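Local coordinates for 1-deoxy-D-xylulose 5-phosphate reductoisomerase (Moraxella catarrhalis, PDB 4ZQG), which catalyses the NAD(P)H-dependent rearrangement and reduction of 1-deoxy-D-xylulose 5-phosphate to 2-C-methyl-D-erythritol 4-phosphate in the MEP pathway of isoprenoid synthesis, at residues N158-C163 against L185-S190; A227-K232 against V252-N257. All blocks are in the same frame, centred on the assembly; numbering follows the deposited sequence.

Contact 1: N158-C163 against L185-S190; sequences NAIYQC and LWLTAS. With FOM (3-[formyl(hydroxy)amino]propylphosphonic acid), chain E.
Between 158-163 and 185-190, Ile160 is the helix residue that makes the contact, a case of one branched residue meeting two leucines of a strand. Its CG2 methyl meets both methyls of Leu185, 4.1 Å from CD2, while CD1 at the end of the longer branch reaches Leu187 CD2 at 4.0 Å. In both pairs the side chains cross at about a right angle and meet through methyls, with no hydrogen bond between the segments. The split follows from the first torsion of Ile160: at chi1 -73° CG1 lies beside the backbone N and CG2 beside the carbonyl carbon, which sends the two branches to different leucines. Just past the end of the strand, Ser190 grips the phosphonate of fosmidomycin twice, its backbone N at 2.8 Å from OP1 (N-H...O 158°) and its OG at 2.6 Å from OP3. That hydroxyl is also hydrogen-bonded to His213 and to Gly192 N, which help to fix its position. Away from the strand, Gln162 NE2 donates to Asn158 OD1 at 2.9 Å, close to its own amide plane, and also bonds to Ser270 of the second subunit. Phe243 of helix 230-243 and Val264 of strand 260-266 touch both Ile160 and Leu185, so the contact packs against that helix and that strand.

Contact 2: A227-K232 against V252-N257; sequences ATMMNK and VVIHPN. With FOM (3-[formyl(hydroxy)amino]propylphosphonic acid), chain E.
Met229 SD lies 3.7 Å from Ile254 CD1, with the methionine CE a little farther from the same methyl; bends at chi2 and chi3 curl the thioether over to it. This apolar pair helps to join the Met229 turn and the start of helix 230-243 to strand 250-254. Lys232 lends its aliphatic part, CG resting 4.0 Å from Val252 CG1 and equally near CG2, before the chain turns from the strand toward the ligand. Among the hydrogen bonds, Thr228 OG1 accepts from Met230 N at 3.1 Å, an ST turn where the chain passes from one helix to the next. Asn231 ND2 donates to two parts of fosmidomycin, phosphonate OP2 at 2.9 Å and hydroxamate O2 at 3.1 Å, while its OD1 is held by Lys129. The ionic group centres on Lys232 NZ, which is 3.0 Å from OP2 of fosmidomycin and forms salt bridges with Glu235 and Glu156, both magnesium ligands. Set among these carboxylates and the phosphonate, NZ connects the inhibitor to two ligands of the metal, while CG of the same side chain packs on Val252. One lysine thus takes part in both the apolar and the ionic chemistry of the contact.

Both contacts are buried, and both set helical segments against neighbouring, parallel strands of one mixed sheet, so they illustrate how a shared scaffold can carry different chemistry. The 158-163/185-190 pairing meets across methyl groups alone and reaches fosmidomycin only just past the strand's end; in 227-232/252-257 one segment carries both packing residues (Met229, Lys232) and ligand-binding ones (Asn231, Lys232). The two contacts touch: Ala189 O lies 2.7 Å from His255 N, a probable backbone hydrogen bond between the end of strand 182-189 and the residue following strand 250-254, and Thr188 O probably accepts from Lys232 NZ. Ser190 of contact 1 and Asn231 with Lys232 of contact 2 bind the same phosphonate.

Contact 1: N158-C163 against L185-S190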
loop_
_atom_site.group_PDB
_atom_site.type_symbol
_atom_site.label_atom_id
_atom_site.label_comp_id
_atom_site.label_asym_id
_atom_site.label_seq_id
_atom_site.Cartn_x
_atom_site.Cartn_y
_atom_site.Cartn_z
ATOM N N ASN A 158 1.182 9.515 7.563
ATOM C CA ASN A 158 0.027 9.520 6.738
ATOM C C ASN A 158 0.052 8.256 5.893
ATOM O O ASN A 158 -0.977 7.562 5.808
ATOM C CB ASN A 158 -0.068 10.765 5.867
ATOM C CG ASN A 158 -1.326 10.763 5.036
ATOM O OD1 ASN A 158 -1.323 10.317 3.888
ATOM N ND2 ASN A 158 -2.426 11.194 5.644
ATOM N N ALA A 159 1.222 7.931 5.324
ATOM C CA ALA A 159 1.403 6.653 4.588
ATOM C C ALA A 159 0.977 5.443 5.389
ATOM O O ALA A 159 0.086 4.716 4.994
ATOM C CB ALA A 159 2.832 6.476 4.169
ATOM N N ILE A 160 1.587 5.268 6.549
ATOM C CA ILE A 160 1.204 4.189 7.449
ATOM C C ILE A 160 -0.293 4.194 7.693
ATOM O O ILE A 160 -0.947 3.162 7.645
ATOM C CB ILE A 160 1.977 4.292 8.781
ATOM C CG1 ILE A 160 3.432 3.886 8.573
ATOM C CG2 ILE A 160 1.364 3.404 9.831
ATOM C CD1 ILE A 160 4.310 4.310 9.708
ATOM N N TYR A 161 -0.852 5.358 7.958
ATOM C CA TYR A 161 -2.269 5.421 8.253
ATOM C C TYR A 161 -3.121 4.920 7.072
ATOM O O TYR A 161 -4.098 4.193 7.238
ATOM C CB TYR A 161 -2.608 6.871 8.588
ATOM C CG TYR A 161 -4.041 7.097 8.996
ATOM C CD1 TYR A 161 -4.410 7.058 10.330
ATOM C CD2 TYR A 161 -5.010 7.359 8.051
ATOM C CE1 TYR A 161 -5.719 7.301 10.719
ATOM C CE2 TYR A 161 -6.313 7.588 8.422
ATOM C CZ TYR A 161 -6.660 7.574 9.764
ATOM O OH TYR A 161 -7.963 7.769 10.129
ATOM N N GLN A 162 -2.752 5.348 5.870
ATOM C CA GLN A 162 -3.402 4.904 4.663
ATOM C C GLN A 162 -3.277 3.397 4.444
ATOM O O GLN A 162 -4.140 2.787 3.817
ATOM C CB GLN A 162 -2.792 5.601 3.447
ATOM C CG GLN A 162 -3.179 7.069 3.254
ATOM C CD GLN A 162 -2.911 7.526 1.849
ATOM O OE1 GLN A 162 -3.420 6.952 0.897
ATOM N NE2 GLN A 162 -2.121 8.559 1.713
ATOM N N CYS A 163 -2.198 2.816 4.955
ATOM C CA CYS A 163 -1.931 1.417 4.806
ATOM C C CYS A 163 -2.447 0.507 5.967
ATOM O O CYS A 163 -2.060 -0.663 6.063
ATOM C CB CYS A 163 -0.436 1.253 4.605
ATOM S SG CYS A 163 0.057 1.804 2.945
ATOM N N LEU A 185 5.973 -1.689 11.715
ATOM C CA LEU A 185 5.860 -0.499 10.842
ATOM C C LEU A 185 7.237 -0.148 10.349
ATOM O O LEU A 185 8.189 -0.266 11.094
ATOM C CB LEU A 185 5.264 0.674 11.599
ATOM C CG LEU A 185 3.946 0.424 12.326
ATOM C CD1 LEU A 185 3.443 1.694 12.972
ATOM C CD2 LEU A 185 2.883 -0.110 11.384
ATOM N N TRP A 186 7.359 0.230 9.088
ATOM C CA TRP A 186 8.650 0.606 8.534
ATOM C C TRP A 186 8.598 2.092 8.159
ATOM O O TRP A 186 7.741 2.491 7.346
ATOM C CB TRP A 186 8.939 -0.217 7.299
ATOM C CG TRP A 186 9.290 -1.581 7.627
ATOM C CD1 TRP A 186 8.433 -2.622 7.869
ATOM C CD2 TRP A 186 10.606 -2.102 7.813
ATOM N NE1 TRP A 186 9.140 -3.731 8.182
ATOM C CE2 TRP A 186 10.474 -3.452 8.122
ATOM C CE3 TRP A 186 11.889 -1.560 7.706
ATOM C CZ2 TRP A 186 11.553 -4.263 8.354
ATOM C CZ3 TRP A 186 12.974 -2.394 7.922
ATOM C CH2 TRP A 186 12.794 -3.721 8.241
ATOM N N LEU A 187 9.456 2.904 8.774
ATOM C CA LEU A 187 9.584 4.330 8.425
ATOM C C LEU A 187 10.676 4.494 7.403
ATOM O O LEU A 187 11.796 4.096 7.647
ATOM C CB LEU A 187 9.922 5.191 9.650
ATOM C CG LEU A 187 8.823 5.379 10.674
ATOM C CD1 LEU A 187 9.392 5.886 11.966
ATOM C CD2 LEU A 187 7.794 6.314 10.145
ATOM N N THR A 188 10.348 5.074 6.260
ATOM C CA THR A 188 11.354 5.419 5.240
ATOM C C THR A 188 12.063 6.747 5.623
ATOM O O THR A 188 11.463 7.621 6.192
ATOM C CB THR A 188 10.671 5.523 3.855
ATOM O OG1 THR A 188 9.337 6.067 4.024
ATOM C CG2 THR A 188 10.526 4.163 3.262
ATOM N N ALA A 189 13.334 6.871 5.284
ATOM C CA ALA A 189 14.119 8.033 5.576
ATOM C C ALA A 189 14.969 8.364 4.364
ATOM O O ALA A 189 15.645 7.457 3.816
ATOM C CB ALA A 189 15.041 7.728 6.729
ATOM N N SER A 190 14.971 9.642 3.948
ATOM C CA SER A 190 15.747 10.021 2.761
ATOM C C SER A 190 17.228 9.857 2.993
ATOM O O SER A 190 18.001 9.752 2.046
ATOM C CB SER A 190 15.521 11.445 2.358
ATOM O OG SER A 190 16.267 12.281 3.209
HETATM O O2 FOM E . 9.428 14.610 7.311
HETATM N N1 FOM E . 9.257 14.744 5.949
HETATM C C1 FOM E . 8.144 14.496 5.390
HETATM O O1 FOM E . 7.190 14.106 6.042
HETATM C C2 FOM E . 10.463 15.122 5.218
HETATM C C3 FOM E . 11.335 13.906 5.540
HETATM C C4 FOM E . 12.756 14.095 5.091
HETATM P PA1 FOM E . 13.610 12.652 5.687
HETATM O OP1 FOM E . 12.999 11.402 4.908
HETATM O OP2 FOM E . 13.237 12.401 7.080
HETATM O OP3 FOM E . 15.230 12.700 5.536
#

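Contact 2: A227-K232 against V252-N257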
loop_
_atom_site.group_PDB
_atom_site.type_symbol
_atom_site.label_atom_id
_atom_site.label_comp_id
_atom_site.label_asym_id
_atom_site.label_seq_id
_atom_site.Cartn_x
_atom_site.Cartn_y
_atom_site.Cartn_z
ATOM N N ALA A 227 18.756 16.328 7.798
ATOM C CA ALA A 227 20.214 16.201 7.648
ATOM C C ALA A 227 20.905 15.290 8.699
ATOM O O ALA A 227 21.804 14.558 8.355
ATOM C CB ALA A 227 20.857 17.590 7.642
ATOM N N THR A 228 20.500 15.387 9.975
ATOM C CA THR A 228 21.114 14.613 11.100
ATOM C C THR A 228 20.393 13.292 11.363
ATOM O O THR A 228 20.872 12.437 12.110
ATOM C CB THR A 228 21.045 15.382 12.445
ATOM O OG1 THR A 228 19.689 15.431 12.919
ATOM C CG2 THR A 228 21.547 16.797 12.309
ATOM N N MET A 229 19.206 13.182 10.780
ATOM C CA MET A 229 18.334 12.035 10.940
ATOM C C MET A 229 17.584 12.015 12.266
ATOM O O MET A 229 16.851 11.080 12.561
ATOM C CB MET A 229 19.065 10.726 10.722
ATOM C CG MET A 229 18.095 9.566 10.443
ATOM S SD MET A 229 18.594 8.313 9.238
ATOM C CE MET A 229 19.112 9.392 7.923
ATOM N N MET A 230 17.704 13.079 13.038
ATOM C CA MET A 230 16.852 13.250 14.174
ATOM C C MET A 230 15.371 13.314 13.775
ATOM O O MET A 230 14.511 12.972 14.590
ATOM C CB MET A 230 17.252 14.523 14.915
ATOM C CG MET A 230 16.400 14.822 16.143
ATOM S SD MET A 230 16.474 13.455 17.316
ATOM C CE MET A 230 18.099 13.699 18.041
ATOM N N ASN A 231 15.056 13.761 12.546
ATOM C CA ASN A 231 13.661 13.805 12.085
ATOM C C ASN A 231 13.004 12.409 12.130
ATOM O O ASN A 231 11.841 12.264 12.535
ATOM C CB ASN A 231 13.561 14.398 10.687
ATOM C CG ASN A 231 12.110 14.510 10.204
ATOM O OD1 ASN A 231 11.247 15.106 10.862
ATOM N ND2 ASN A 231 11.821 13.875 9.071
ATOM N N LYS A 232 13.772 11.386 11.768
ATOM C CA LYS A 232 13.279 10.033 11.848
ATOM C C LYS A 232 13.127 9.593 13.289
ATOM O O LYS A 232 12.150 8.930 13.641
ATOM C CB LYS A 232 14.172 9.081 11.084
ATOM C CG LYS A 232 13.411 8.032 10.296
ATOM C CD LYS A 232 12.209 8.587 9.552
ATOM C CE LYS A 232 12.611 9.707 8.608
ATOM N NZ LYS A 232 11.469 10.105 7.743
ATOM N N VAL A 252 13.387 1.341 10.740
ATOM C CA VAL A 252 13.694 2.414 9.831
ATOM C C VAL A 252 14.545 1.898 8.734
ATOM O O VAL A 252 15.533 1.203 8.992
ATOM C CB VAL A 252 14.493 3.514 10.563
ATOM C CG1 VAL A 252 15.133 4.513 9.588
ATOM C CG2 VAL A 252 13.604 4.196 11.576
ATOM N N VAL A 253 14.161 2.256 7.513
ATOM C CA VAL A 253 14.922 1.953 6.318
ATOM C C VAL A 253 15.289 3.262 5.590
ATOM O O VAL A 253 14.450 4.135 5.410
ATOM C CB VAL A 253 14.140 0.960 5.388
ATOM C CG1 VAL A 253 12.794 1.510 4.938
ATOM C CG2 VAL A 253 14.970 0.563 4.182
ATOM N N ILE A 254 16.544 3.372 5.175
ATOM C CA ILE A 254 16.958 4.446 4.309
ATOM C C ILE A 254 16.501 4.213 2.861
ATOM O O ILE A 254 16.781 3.183 2.254
ATOM C CB ILE A 254 18.492 4.614 4.303
ATOM C CG1 ILE A 254 19.050 4.924 5.697
ATOM C CG2 ILE A 254 18.913 5.683 3.321
ATOM C CD1 ILE A 254 18.124 5.641 6.674
ATOM N N HIS A 255 15.896 5.251 2.298
ATOM C CA HIS A 255 15.346 5.256 0.954
ATOM C C HIS A 255 15.571 6.633 0.393
ATOM O O HIS A 255 14.769 7.513 0.677
ATOM C CB HIS A 255 13.847 4.981 1.041
ATOM C CG HIS A 255 13.159 5.078 -0.269
ATOM N ND1 HIS A 255 13.701 4.548 -1.419
ATOM C CD2 HIS A 255 11.982 5.630 -0.623
ATOM C CE1 HIS A 255 12.886 4.781 -2.426
ATOM N NE2 HIS A 255 11.844 5.443 -1.968
ATOM N N PRO A 256 16.652 6.846 -0.379
ATOM C CA PRO A 256 17.013 8.212 -0.850
ATOM C C PRO A 256 16.082 8.876 -1.854
ATOM O O PRO A 256 16.034 10.092 -1.914
ATOM C CB PRO A 256 18.394 8.052 -1.484
ATOM C CG PRO A 256 18.803 6.649 -1.268
ATOM C CD PRO A 256 17.666 5.853 -0.716
ATOM N N ASN A 257 15.332 8.102 -2.627
ATOM C CA ASN A 257 14.482 8.676 -3.685
ATOM C C ASN A 257 13.254 9.436 -3.152
ATOM O O ASN A 257 12.625 10.173 -3.880
ATOM C CB ASN A 257 14.016 7.576 -4.622
ATOM C CG ASN A 257 15.112 6.576 -4.960
ATOM O OD1 ASN A 257 15.596 5.827 -4.101
ATOM N ND2 ASN A 257 15.473 6.515 -6.221
HETATM O O2 FOM E . 9.428 14.610 7.311
HETATM N N1 FOM E . 9.257 14.744 5.949
HETATM C C1 FOM E . 8.144 14.496 5.390
HETATM O O1 FOM E . 7.190 14.106 6.042
HETATM C C2 FOM E . 10.463 15.122 5.218
HETATM C C3 FOM E . 11.335 13.906 5.540
HETATM C C4 FOM E . 12.756 14.095 5.091
HETATM P PA1 FOM E . 13.610 12.652 5.687
HETATM O OP1 FOM E . 12.999 11.402 4.908
HETATM O OP2 FOM E . 13.237 12.401 7.080
HETATM O OP3 FOM E . 15.230 12.700 5.536
#